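Local coordinates for protein enterochelin esterase (Salmonella enterica subsp. enterica serovar Typhimurium, PDB 3MGA) that probably hydrolyses the ester bonds of ferric enterobactin, the iron-loaded siderophore, so that the bound iron can be released inside the cell, at residues E13-K19 against F36-D40; W178-L183 against L260-L266; C254-W259 against S294-A298. The contacts are given in a common frame with arbitrary orientation. Numbering follows the deposited sequence.

Overall arrangement
The three contacts fall into two groups. Contact 1 lies in the N-terminal part of the chain, where a short helix leans on an antiparallel sheet; contacts 2 and 3 lie in the esterase part, which has the mixed sheet of an alpha/beta-hydrolase. The centre of contact 1 is 53 Å from that of contact 2 and 48 Å from that of contact 3. Contacts 2 and 3 have centres 13 Å apart and share helix 256-273, whose first turn packs on helix 290-301 and whose next turns pack on the edge strand 174-180. They touch where L183 packs on D257. In contact 3 the S294 side chain touches the residues of the probable nucleophile elbow around S289.

Contact 1. Residues E13-K19 against F36-D40; sequences EAWWRTK and FWWRD
Helix 13-17 packs on strand 32-39; the axes of helix 13-17 and strand 36-39 approach to 11.3 Å, with 138° between their N-to-C directions. W16 faces R39 (CA-CA 8.3 Å), and the CA atoms of K19 and W37 are 8.0 Å apart. W15 (chi1 t) presents its edge to the face of W37 (chi1 m) in a T-shaped pair, six-membered centroids 5.2 Å apart and planes at 88°, while K19 CG makes a CH-pi contact with the W37 five-membered ring. In the cation-pi stack, the guanidinium of the extended R39 lies flat on W16 (chi1 m), centres 4.0 Å apart and planes at 13°, with R39 CD over the five-membered ring. The salt bridge closes the far end: R39 NH2 donates to E13 OE1 at 3.1 Å. D79 binds both W16 NE1 and R39 NE, and E23 accepts from W37 NE1. The arginine-tryptophan stack and T-shaped pair fasten this helix to one face of the antiparallel sheet of the N-terminal, E-set-clan domain, W15, W16 and W37 all touching V80 of adjacent strand 80-87.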
loop_
_atom_site.group_PDB
_atom_site.type_symbol
_atom_site.label_atom_id
_atom_site.label_comp_id
_atom_site.label_asym_id
_atom_site.label_seq_id
_atom_site.Cartn_x
_atom_site.Cartn_y
_atom_site.Cartn_z
ATOM N N GLU A 13 10.791 -16.199 -32.161
ATOM C CA GLU A 13 11.829 -15.841 -31.195
ATOM C C GLU A 13 12.181 -14.361 -31.313
ATOM O O GLU A 13 12.286 -13.661 -30.308
ATOM C CB GLU A 13 13.083 -16.699 -31.407
ATOM C CG GLU A 13 14.220 -16.411 -30.423
ATOM C CD GLU A 13 13.836 -16.675 -28.973
ATOM O OE1 GLU A 13 12.997 -17.569 -28.729
ATOM O OE2 GLU A 13 14.392 -16.000 -28.078
ATOM N N ALA A 14 12.358 -13.896 -32.549
ATOM C CA ALA A 14 12.693 -12.498 -32.822
ATOM C C ALA A 14 11.559 -11.550 -32.418
ATOM O O ALA A 14 11.798 -10.387 -32.087
ATOM C CB ALA A 14 13.031 -12.317 -34.299
ATOM N N TRP A 15 10.327 -12.050 -32.456
ATOM C CA TRP A 15 9.163 -11.256 -32.084
ATOM C C TRP A 15 9.114 -11.058 -30.567
ATOM O O TRP A 15 8.767 -9.974 -30.095
ATOM C CB TRP A 15 7.883 -11.920 -32.589
ATOM C CG TRP A 15 6.651 -11.134 -32.313
ATOM C CD1 TRP A 15 6.126 -10.137 -33.083
ATOM C CD2 TRP A 15 5.773 -11.285 -31.196
ATOM N NE1 TRP A 15 4.975 -9.654 -32.510
ATOM C CE2 TRP A 15 4.736 -10.342 -31.348
ATOM C CE3 TRP A 15 5.764 -12.125 -30.074
ATOM C CZ2 TRP A 15 3.699 -10.213 -30.421
ATOM C CZ3 TRP A 15 4.732 -11.998 -29.154
ATOM C CH2 TRP A 15 3.715 -11.049 -29.334
ATOM N N TRP A 16 9.453 -12.102 -29.808
ATOM C CA TRP A 16 9.473 -12.001 -28.342
ATOM C C TRP A 16 10.563 -11.050 -27.833
ATOM O O TRP A 16 10.430 -10.468 -26.753
ATOM C CB TRP A 16 9.619 -13.374 -27.675
ATOM C CG TRP A 16 8.360 -14.183 -27.684
ATOM C CD1 TRP A 16 8.107 -15.314 -28.400
ATOM C CD2 TRP A 16 7.164 -13.896 -26.952
ATOM N NE1 TRP A 16 6.835 -15.764 -28.141
ATOM C CE2 TRP A 16 6.233 -14.907 -27.260
ATOM C CE3 TRP A 16 6.792 -12.885 -26.057
ATOM C CZ2 TRP A 16 4.952 -14.938 -26.706
ATOM C CZ3 TRP A 16 5.518 -12.914 -25.509
ATOM C CH2 TRP A 16 4.614 -13.933 -25.837
ATOM N N ARG A 17 11.631 -10.902 -28.618
ATOM C CA ARG A 17 12.749 -10.011 -28.284
ATOM C C ARG A 17 12.315 -8.549 -28.172
ATOM O O ARG A 17 12.904 -7.785 -27.410
ATOM C CB ARG A 17 13.844 -10.137 -29.346
ATOM C CG ARG A 17 14.590 -11.465 -29.332
ATOM C CD ARG A 17 15.695 -11.496 -28.280
ATOM N NE ARG A 17 16.794 -10.588 -28.633
ATOM C CZ ARG A 17 17.941 -10.477 -27.964
ATOM N NH1 ARG A 17 18.177 -11.221 -26.885
ATOM N NH2 ARG A 17 18.867 -9.619 -28.380
ATOM N N THR A 18 11.293 -8.166 -28.937
ATOM C CA THR A 18 10.779 -6.788 -28.927
ATOM C C THR A 18 9.878 -6.500 -27.722
ATOM O O THR A 18 9.596 -5.338 -27.409
ATOM C CB THR A 18 9.988 -6.472 -30.220
ATOM O OG1 THR A 18 8.836 -7.324 -30.310
ATOM C CG2 THR A 18 10.873 -6.659 -31.455
ATOM N N LYS A 19 9.417 -7.556 -27.057
ATOM C CA LYS A 19 8.551 -7.409 -25.888
ATOM C C LYS A 19 9.331 -7.297 -24.577
ATOM O O LYS A 19 10.108 -8.187 -24.213
ATOM C CB LYS A 19 7.502 -8.530 -25.840
ATOM C CG LYS A 19 6.237 -8.232 -26.666
ATOM C CD LYS A 19 6.516 -7.753 -28.087
ATOM C CE LYS A 19 5.231 -7.301 -28.774
ATOM N NZ LYS A 19 5.486 -6.711 -30.121
ATOM N N PHE A 36 -1.185 -6.815 -22.528
ATOM C CA PHE A 36 -0.316 -7.673 -21.741
ATOM C C PHE A 36 0.050 -8.899 -22.554
ATOM O O PHE A 36 -0.764 -9.396 -23.336
ATOM C CB PHE A 36 -1.028 -8.106 -20.463
ATOM C CG PHE A 36 -1.272 -6.984 -19.497
ATOM C CD1 PHE A 36 -0.503 -6.864 -18.346
ATOM C CD2 PHE A 36 -2.249 -6.044 -19.741
ATOM C CE1 PHE A 36 -0.728 -5.828 -17.446
ATOM C CE2 PHE A 36 -2.472 -5.003 -18.854
ATOM C CZ PHE A 36 -1.710 -4.896 -17.704
ATOM N N TRP A 37 1.279 -9.378 -22.378
ATOM C CA TRP A 37 1.749 -10.558 -23.084
ATOM C C TRP A 37 2.358 -11.571 -22.116
ATOM O O TRP A 37 3.070 -11.206 -21.179
ATOM C CB TRP A 37 2.825 -10.196 -24.105
ATOM C CG TRP A 37 2.486 -9.095 -25.053
ATOM C CD1 TRP A 37 2.873 -7.791 -24.958
ATOM C CD2 TRP A 37 1.710 -9.197 -26.250
ATOM N NE1 TRP A 37 2.384 -7.071 -26.019
ATOM C CE2 TRP A 37 1.667 -7.910 -26.830
ATOM C CE3 TRP A 37 1.045 -10.252 -26.892
ATOM C CZ2 TRP A 37 0.982 -7.647 -28.021
ATOM C CZ3 TRP A 37 0.366 -9.989 -28.079
ATOM C CH2 TRP A 37 0.340 -8.697 -28.628
ATOM N N TRP A 38 2.056 -12.842 -22.354
ATOM C CA TRP A 38 2.610 -13.944 -21.579
ATOM C C TRP A 38 2.959 -15.031 -22.578
ATOM O O TRP A 38 2.131 -15.403 -23.409
ATOM C CB TRP A 38 1.638 -14.473 -20.516
ATOM C CG TRP A 38 2.221 -15.623 -19.712
ATOM C CD1 TRP A 38 3.170 -15.541 -18.727
ATOM C CD2 TRP A 38 1.884 -17.016 -19.824
ATOM N NE1 TRP A 38 3.449 -16.799 -18.229
ATOM C CE2 TRP A 38 2.672 -17.719 -18.884
ATOM C CE3 TRP A 38 0.995 -17.737 -20.633
ATOM C CZ2 TRP A 38 2.595 -19.102 -18.726
ATOM C CZ3 TRP A 38 0.921 -19.117 -20.478
ATOM C CH2 TRP A 38 1.717 -19.783 -19.532
ATOM N N ARG A 39 4.198 -15.506 -22.507
ATOM C CA ARG A 39 4.688 -16.550 -23.394
ATOM C C ARG A 39 4.540 -17.895 -22.697
ATOM O O ARG A 39 5.127 -18.119 -21.638
ATOM C CB ARG A 39 6.157 -16.308 -23.740
ATOM C CG ARG A 39 6.727 -17.294 -24.752
ATOM C CD ARG A 39 8.171 -16.966 -25.095
ATOM N NE ARG A 39 8.661 -17.753 -26.223
ATOM C CZ ARG A 39 9.893 -17.675 -26.724
ATOM N NH1 ARG A 39 10.794 -16.844 -26.197
ATOM N NH2 ARG A 39 10.231 -18.432 -27.758
ATOM N N ASP A 40 3.752 -18.786 -23.288
ATOM C CA ASP A 40 3.543 -20.108 -22.717
ATOM C C ASP A 40 4.817 -20.920 -22.927
ATOM O O ASP A 40 5.257 -21.090 -24.061
ATOM C CB ASP A 40 2.338 -20.789 -23.379
ATOM C CG ASP A 40 1.921 -22.072 -22.676
ATOM O OD1 ASP A 40 2.783 -22.751 -22.078
ATOM O OD2 ASP A 40 0.723 -22.412 -22.735
#

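Contact 2. Residues W178-L183 against L260-L266; sequences WHSERL and LAVQQEL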
loop_
_atom_site.group_PDB
_atom_site.type_symbol
_atom_site.label_atom_id
_atom_site.label_comp_id
_atom_site.label_asym_id
_atom_site.label_seq_id
_atom_site.Cartn_x
_atom_site.Cartn_y
_atom_site.Cartn_z
ATOM N N TRP A 178 11.884 -6.304 20.134
ATOM C CA TRP A 178 11.054 -5.692 21.166
ATOM C C TRP A 178 10.107 -6.701 21.824
ATOM O O TRP A 178 9.140 -7.158 21.214
ATOM C CB TRP A 178 10.300 -4.468 20.609
ATOM C CG TRP A 178 9.190 -4.012 21.487
ATOM C CD1 TRP A 178 9.230 -3.850 22.840
ATOM C CD2 TRP A 178 7.888 -3.592 21.072
ATOM N NE1 TRP A 178 8.011 -3.404 23.300
ATOM C CE2 TRP A 178 7.171 -3.234 22.232
ATOM C CE3 TRP A 178 7.249 -3.502 19.833
ATOM C CZ2 TRP A 178 5.859 -2.785 22.188
ATOM C CZ3 TRP A 178 5.943 -3.061 19.789
ATOM C CH2 TRP A 178 5.260 -2.707 20.963
ATOM N N HIS A 179 10.417 -7.031 23.078
ATOM C CA HIS A 179 9.634 -7.960 23.888
ATOM C C HIS A 179 8.618 -7.145 24.692
ATOM O O HIS A 179 8.992 -6.351 25.559
ATOM C CB HIS A 179 10.545 -8.727 24.849
ATOM C CG HIS A 179 11.734 -9.358 24.188
ATOM N ND1 HIS A 179 11.666 -10.563 23.522
ATOM C CD2 HIS A 179 13.026 -8.959 24.111
ATOM C CE1 HIS A 179 12.862 -10.871 23.051
ATOM N NE2 HIS A 179 13.705 -9.915 23.396
ATOM N N SER A 180 7.335 -7.343 24.400
ATOM C CA SER A 180 6.265 -6.598 25.055
ATOM C C SER A 180 5.602 -7.362 26.195
ATOM O O SER A 180 5.123 -8.483 26.003
ATOM C CB SER A 180 5.210 -6.239 24.020
ATOM O OG SER A 180 4.120 -5.588 24.620
ATOM N N GLU A 181 5.572 -6.744 27.374
ATOM C CA GLU A 181 4.950 -7.340 28.549
ATOM C C GLU A 181 3.437 -7.120 28.432
ATOM O O GLU A 181 2.641 -8.012 28.721
ATOM C CB GLU A 181 5.508 -6.715 29.839
ATOM C CG GLU A 181 5.059 -7.423 31.104
ATOM C CD GLU A 181 5.613 -6.813 32.392
ATOM O OE1 GLU A 181 6.407 -5.847 32.332
ATOM O OE2 GLU A 181 5.241 -7.315 33.474
ATOM N N ARG A 182 3.061 -5.916 28.006
ATOM C CA ARG A 182 1.659 -5.542 27.774
ATOM C C ARG A 182 0.997 -6.506 26.775
ATOM O O ARG A 182 -0.073 -7.044 27.036
ATOM C CB ARG A 182 1.633 -4.105 27.231
ATOM C CG ARG A 182 0.339 -3.589 26.585
ATOM C CD ARG A 182 -0.717 -3.210 27.533
ATOM N NE ARG A 182 -0.282 -2.165 28.453
ATOM C CZ ARG A 182 -1.065 -1.625 29.382
ATOM N NH1 ARG A 182 -2.335 -2.001 29.486
ATOM N NH2 ARG A 182 -0.585 -0.693 30.193
ATOM N N LEU A 183 1.648 -6.725 25.638
ATOM C CA LEU A 183 1.108 -7.605 24.596
ATOM C C LEU A 183 1.391 -9.081 24.822
ATOM O O LEU A 183 0.610 -9.939 24.395
ATOM C CB LEU A 183 1.638 -7.199 23.222
ATOM C CG LEU A 183 1.189 -5.811 22.786
ATOM C CD1 LEU A 183 1.908 -5.380 21.520
ATOM C CD2 LEU A 183 -0.341 -5.784 22.610
ATOM N N LEU A 260 -0.574 1.581 23.799
ATOM C CA LEU A 260 -0.122 1.788 25.171
ATOM C C LEU A 260 1.273 1.183 25.277
ATOM O O LEU A 260 2.188 1.818 25.776
ATOM C CB LEU A 260 -1.053 1.126 26.188
ATOM C CG LEU A 260 -2.400 1.786 26.471
ATOM C CD1 LEU A 260 -3.264 0.875 27.307
ATOM C CD2 LEU A 260 -2.219 3.158 27.159
ATOM N N ALA A 261 1.417 -0.045 24.781
ATOM C CA ALA A 261 2.683 -0.763 24.805
ATOM C C ALA A 261 3.799 -0.020 24.074
ATOM O O ALA A 261 4.934 0.019 24.552
ATOM C CB ALA A 261 2.500 -2.158 24.192
ATOM N N VAL A 262 3.481 0.542 22.904
ATOM C CA VAL A 262 4.454 1.296 22.120
ATOM C C VAL A 262 5.001 2.502 22.895
ATOM O O VAL A 262 6.200 2.795 22.851
ATOM C CB VAL A 262 3.844 1.772 20.777
ATOM C CG1 VAL A 262 4.646 2.916 20.173
ATOM C CG2 VAL A 262 3.704 0.597 19.802
ATOM N N GLN A 263 4.131 3.180 23.631
ATOM C CA GLN A 263 4.545 4.366 24.383
ATOM C C GLN A 263 5.301 4.060 25.683
ATOM O O GLN A 263 6.299 4.720 25.991
ATOM C CB GLN A 263 3.325 5.221 24.701
ATOM C CG GLN A 263 2.568 5.653 23.470
ATOM C CD GLN A 263 1.312 6.407 23.805
ATOM O OE1 GLN A 263 1.356 7.446 24.463
ATOM N NE2 GLN A 263 0.178 5.907 23.321
ATOM N N GLN A 264 4.827 3.059 26.425
ATOM C CA GLN A 264 5.406 2.682 27.723
ATOM C C GLN A 264 6.630 1.762 27.656
ATOM O O GLN A 264 7.490 1.790 28.542
ATOM C CB GLN A 264 4.330 1.985 28.569
ATOM C CG GLN A 264 3.099 2.841 28.876
ATOM C CD GLN A 264 1.977 2.040 29.522
ATOM O OE1 GLN A 264 1.896 0.818 29.362
ATOM N NE2 GLN A 264 1.090 2.729 30.231
ATOM N N GLU A 265 6.705 0.958 26.606
ATOM C CA GLU A 265 7.779 -0.011 26.449
ATOM C C GLU A 265 8.748 0.297 25.300
ATOM O O GLU A 265 9.956 0.358 25.517
ATOM C CB GLU A 265 7.163 -1.390 26.190
ATOM C CG GLU A 265 6.144 -1.864 27.234
ATOM C CD GLU A 265 5.325 -3.062 26.752
ATOM O OE1 GLU A 265 5.385 -3.391 25.544
ATOM O OE2 GLU A 265 4.607 -3.664 27.575
ATOM N N LEU A 266 8.214 0.495 24.092
ATOM C CA LEU A 266 9.040 0.697 22.895
ATOM C C LEU A 266 9.757 2.044 22.780
ATOM O O LEU A 266 10.979 2.078 22.635
ATOM C CB LEU A 266 8.207 0.454 21.626
ATOM C CG LEU A 266 8.952 0.563 20.294
ATOM C CD1 LEU A 266 10.090 -0.452 20.235
ATOM C CD2 LEU A 266 8.004 0.389 19.113
#
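E265 is the polar hub of this contact, its carboxylate reaching from helix 256-273 into the turn that follows strand 174-180. OE1 of E265 accepts from S180 OG at 2.7 Å; OE2 of E265 accepts from R182 N at 2.8 Å and, weakly, from E181 N at 3.2 Å. The serine hydroxyl is used twice, because S180 OG also accepts from L183 N at 2.9 Å, an ST motif. Three backbone amides of the turn are therefore met by side chains. R182 NH2 donates to Q264 OE1 at 3.0 Å, and R182 NH1 makes a long, weak ion pair with D257, while L260 CD1 sits over the guanidinium face. Apolar packing fills the space beneath: L266 CB makes a CH-pi contact with the six-membered ring of W178, 4.0 Å from its centroid, and W178 CH2 meets V262 CG2 at 3.8 Å. A261 CB touches R182 CG at 3.5 Å. Helix 260-266, which includes a wider pi-type turn, crosses strand 178-180 at 116°. It packs on one face of the mixed sheet near the outermost strand 174-180, L266 also touching V189 of strand 185-193 and L238 and I240 of strand 236-240.

Contact 3. Residues C254-W259 against S294-A298; sequences CNADFW and SALYA
This is a helix-to-helix contact in the esterase part of the chain, joining the start of helix 256-273 to the middle of helix 290-301. C254 and N255 lead into the first helix. C254 has positive phi and psi (55°/53°), and N255 is the N-cap, its OD1 accepting weakly from D257 N at 3.3 Å. The CA atoms of C254 and S294 are 5.6 Å apart and those of W259 and A298 6.7 Å. Y297 (chi1 t) lies under the cap: C254 CA sits 3.6 Å from its ring centroid and almost on the ring normal, a CH-pi contact, while the sulfur, SG of C254 (chi1 m), approaches obliquely at 4.3 Å from the centroid. The phenol end reaches A256, whose CB is 3.5 Å from Y297 OH. In the alpha/beta-hydrolase fold, the helix after the nucleophile elbow packs against the central sheet; helix 290-301 holds that position after the probable elbow G287-S289-G291, which S294 touches through its side chain. W259 (chi1 m) turns its indole to this helix. W259 NE1 donates to S294 OG (chi1 t) at 3.0 Å, and A298 CB lies over the five-membered ring, 3.6 Å from its centroid. W259 CD1 meets the edge of the Y297 ring, at Y297 CD1, at 4.0 Å. A water bridges the segments, accepting from N255 N at 3.0 Å and hydrogen-bonded to S294 OG at 2.9 Å. Both W259 and A295 also touch V285 of strand 284-288.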
loop_
_atom_site.group_PDB
_atom_site.type_symbol
_atom_site.label_atom_id
_atom_site.label_comp_id
_atom_site.label_asym_id
_atom_site.label_seq_id
_atom_site.Cartn_x
_atom_site.Cartn_y
_atom_site.Cartn_z
ATOM N N CYS A 254 -7.879 -0.733 16.056
ATOM C CA CYS A 254 -8.323 -0.083 17.284
ATOM C C CYS A 254 -8.095 -0.920 18.542
ATOM O O CYS A 254 -9.015 -1.156 19.316
ATOM C CB CYS A 254 -9.799 0.318 17.167
ATOM S SG CYS A 254 -10.156 1.405 15.759
ATOM N N ASN A 255 -6.857 -1.366 18.730
ATOM C CA ASN A 255 -6.476 -2.119 19.928
ATOM C C ASN A 255 -5.624 -1.174 20.780
ATOM O O ASN A 255 -4.511 -0.820 20.397
ATOM C CB ASN A 255 -5.698 -3.384 19.568
ATOM C CG ASN A 255 -5.413 -4.264 20.775
ATOM O OD1 ASN A 255 -5.677 -3.887 21.918
ATOM N ND2 ASN A 255 -4.876 -5.451 20.521
ATOM N N ALA A 256 -6.159 -0.769 21.928
ATOM C CA ALA A 256 -5.476 0.184 22.811
ATOM C C ALA A 256 -4.157 -0.321 23.361
ATOM O O ALA A 256 -3.214 0.446 23.476
ATOM C CB ALA A 256 -6.401 0.629 23.949
ATOM N N ASP A 257 -4.081 -1.603 23.700
ATOM C CA ASP A 257 -2.829 -2.157 24.234
ATOM C C ASP A 257 -1.647 -1.987 23.305
ATOM O O ASP A 257 -0.542 -1.734 23.762
ATOM C CB ASP A 257 -2.980 -3.626 24.639
ATOM C CG ASP A 257 -3.676 -3.788 25.972
ATOM O OD1 ASP A 257 -3.955 -2.754 26.621
ATOM O OD2 ASP A 257 -3.922 -4.948 26.384
ATOM N N PHE A 258 -1.869 -2.114 22.004
ATOM C CA PHE A 258 -0.774 -1.951 21.061
ATOM C C PHE A 258 -0.115 -0.585 21.248
ATOM O O PHE A 258 1.097 -0.497 21.428
ATOM C CB PHE A 258 -1.248 -2.117 19.622
ATOM C CG PHE A 258 -0.172 -1.882 18.607
ATOM C CD1 PHE A 258 0.761 -2.867 18.324
ATOM C CD2 PHE A 258 -0.083 -0.674 17.934
ATOM C CE1 PHE A 258 1.753 -2.654 17.390
ATOM C CE2 PHE A 258 0.916 -0.460 16.998
ATOM C CZ PHE A 258 1.830 -1.455 16.727
ATOM N N TRP A 259 -0.926 0.470 21.230
ATOM C CA TRP A 259 -0.404 1.831 21.379
ATOM C C TRP A 259 0.054 2.175 22.785
ATOM O O TRP A 259 0.970 2.983 22.942
ATOM C CB TRP A 259 -1.394 2.854 20.836
ATOM C CG TRP A 259 -1.480 2.756 19.364
ATOM C CD1 TRP A 259 -2.501 2.237 18.629
ATOM C CD2 TRP A 259 -0.450 3.106 18.438
ATOM N NE1 TRP A 259 -2.189 2.287 17.297
ATOM C CE2 TRP A 259 -0.932 2.814 17.151
ATOM C CE3 TRP A 259 0.825 3.665 18.572
ATOM C CZ2 TRP A 259 -0.189 3.067 16.000
ATOM C CZ3 TRP A 259 1.564 3.912 17.437
ATOM C CH2 TRP A 259 1.055 3.607 16.163
ATOM N N SER A 294 -5.413 2.232 12.393
ATOM C CA SER A 294 -4.706 2.227 13.659
ATOM C C SER A 294 -3.963 3.546 13.889
ATOM O O SER A 294 -3.931 4.037 15.009
ATOM C CB SER A 294 -3.731 1.044 13.726
ATOM O OG SER A 294 -3.377 0.758 15.069
ATOM N N ALA A 295 -3.378 4.122 12.837
ATOM C CA ALA A 295 -2.637 5.394 12.986
ATOM C C ALA A 295 -3.561 6.547 13.382
ATOM O O ALA A 295 -3.206 7.354 14.220
ATOM C CB ALA A 295 -1.855 5.738 11.710
ATOM N N LEU A 296 -4.742 6.626 12.771
ATOM C CA LEU A 296 -5.695 7.676 13.112
ATOM C C LEU A 296 -6.169 7.433 14.544
ATOM O O LEU A 296 -6.221 8.352 15.362
ATOM C CB LEU A 296 -6.882 7.693 12.147
ATOM C CG LEU A 296 -7.939 8.767 12.431
ATOM C CD1 LEU A 296 -7.340 10.182 12.365
ATOM C CD2 LEU A 296 -9.108 8.630 11.475
ATOM N N TYR A 297 -6.511 6.182 14.836
ATOM C CA TYR A 297 -6.943 5.785 16.169
ATOM C C TYR A 297 -5.925 6.255 17.207
ATOM O O TYR A 297 -6.301 6.755 18.267
ATOM C CB TYR A 297 -7.122 4.268 16.210
ATOM C CG TYR A 297 -7.414 3.675 17.570
ATOM C CD1 TYR A 297 -6.380 3.205 18.376
ATOM C CD2 TYR A 297 -8.709 3.542 18.032
ATOM C CE1 TYR A 297 -6.624 2.641 19.601
ATOM C CE2 TYR A 297 -8.969 2.974 19.278
ATOM C CZ TYR A 297 -7.916 2.528 20.054
ATOM O OH TYR A 297 -8.147 1.964 21.286
ATOM N N ALA A 298 -4.641 6.103 16.886
ATOM C CA ALA A 298 -3.559 6.529 17.784
ATOM C C ALA A 298 -3.585 8.043 17.978
ATOM O O ALA A 298 -3.548 8.526 19.098
ATOM C CB ALA A 298 -2.205 6.095 17.235
HETATM O O HOH W 1 -4.285 -0.460 17.535
#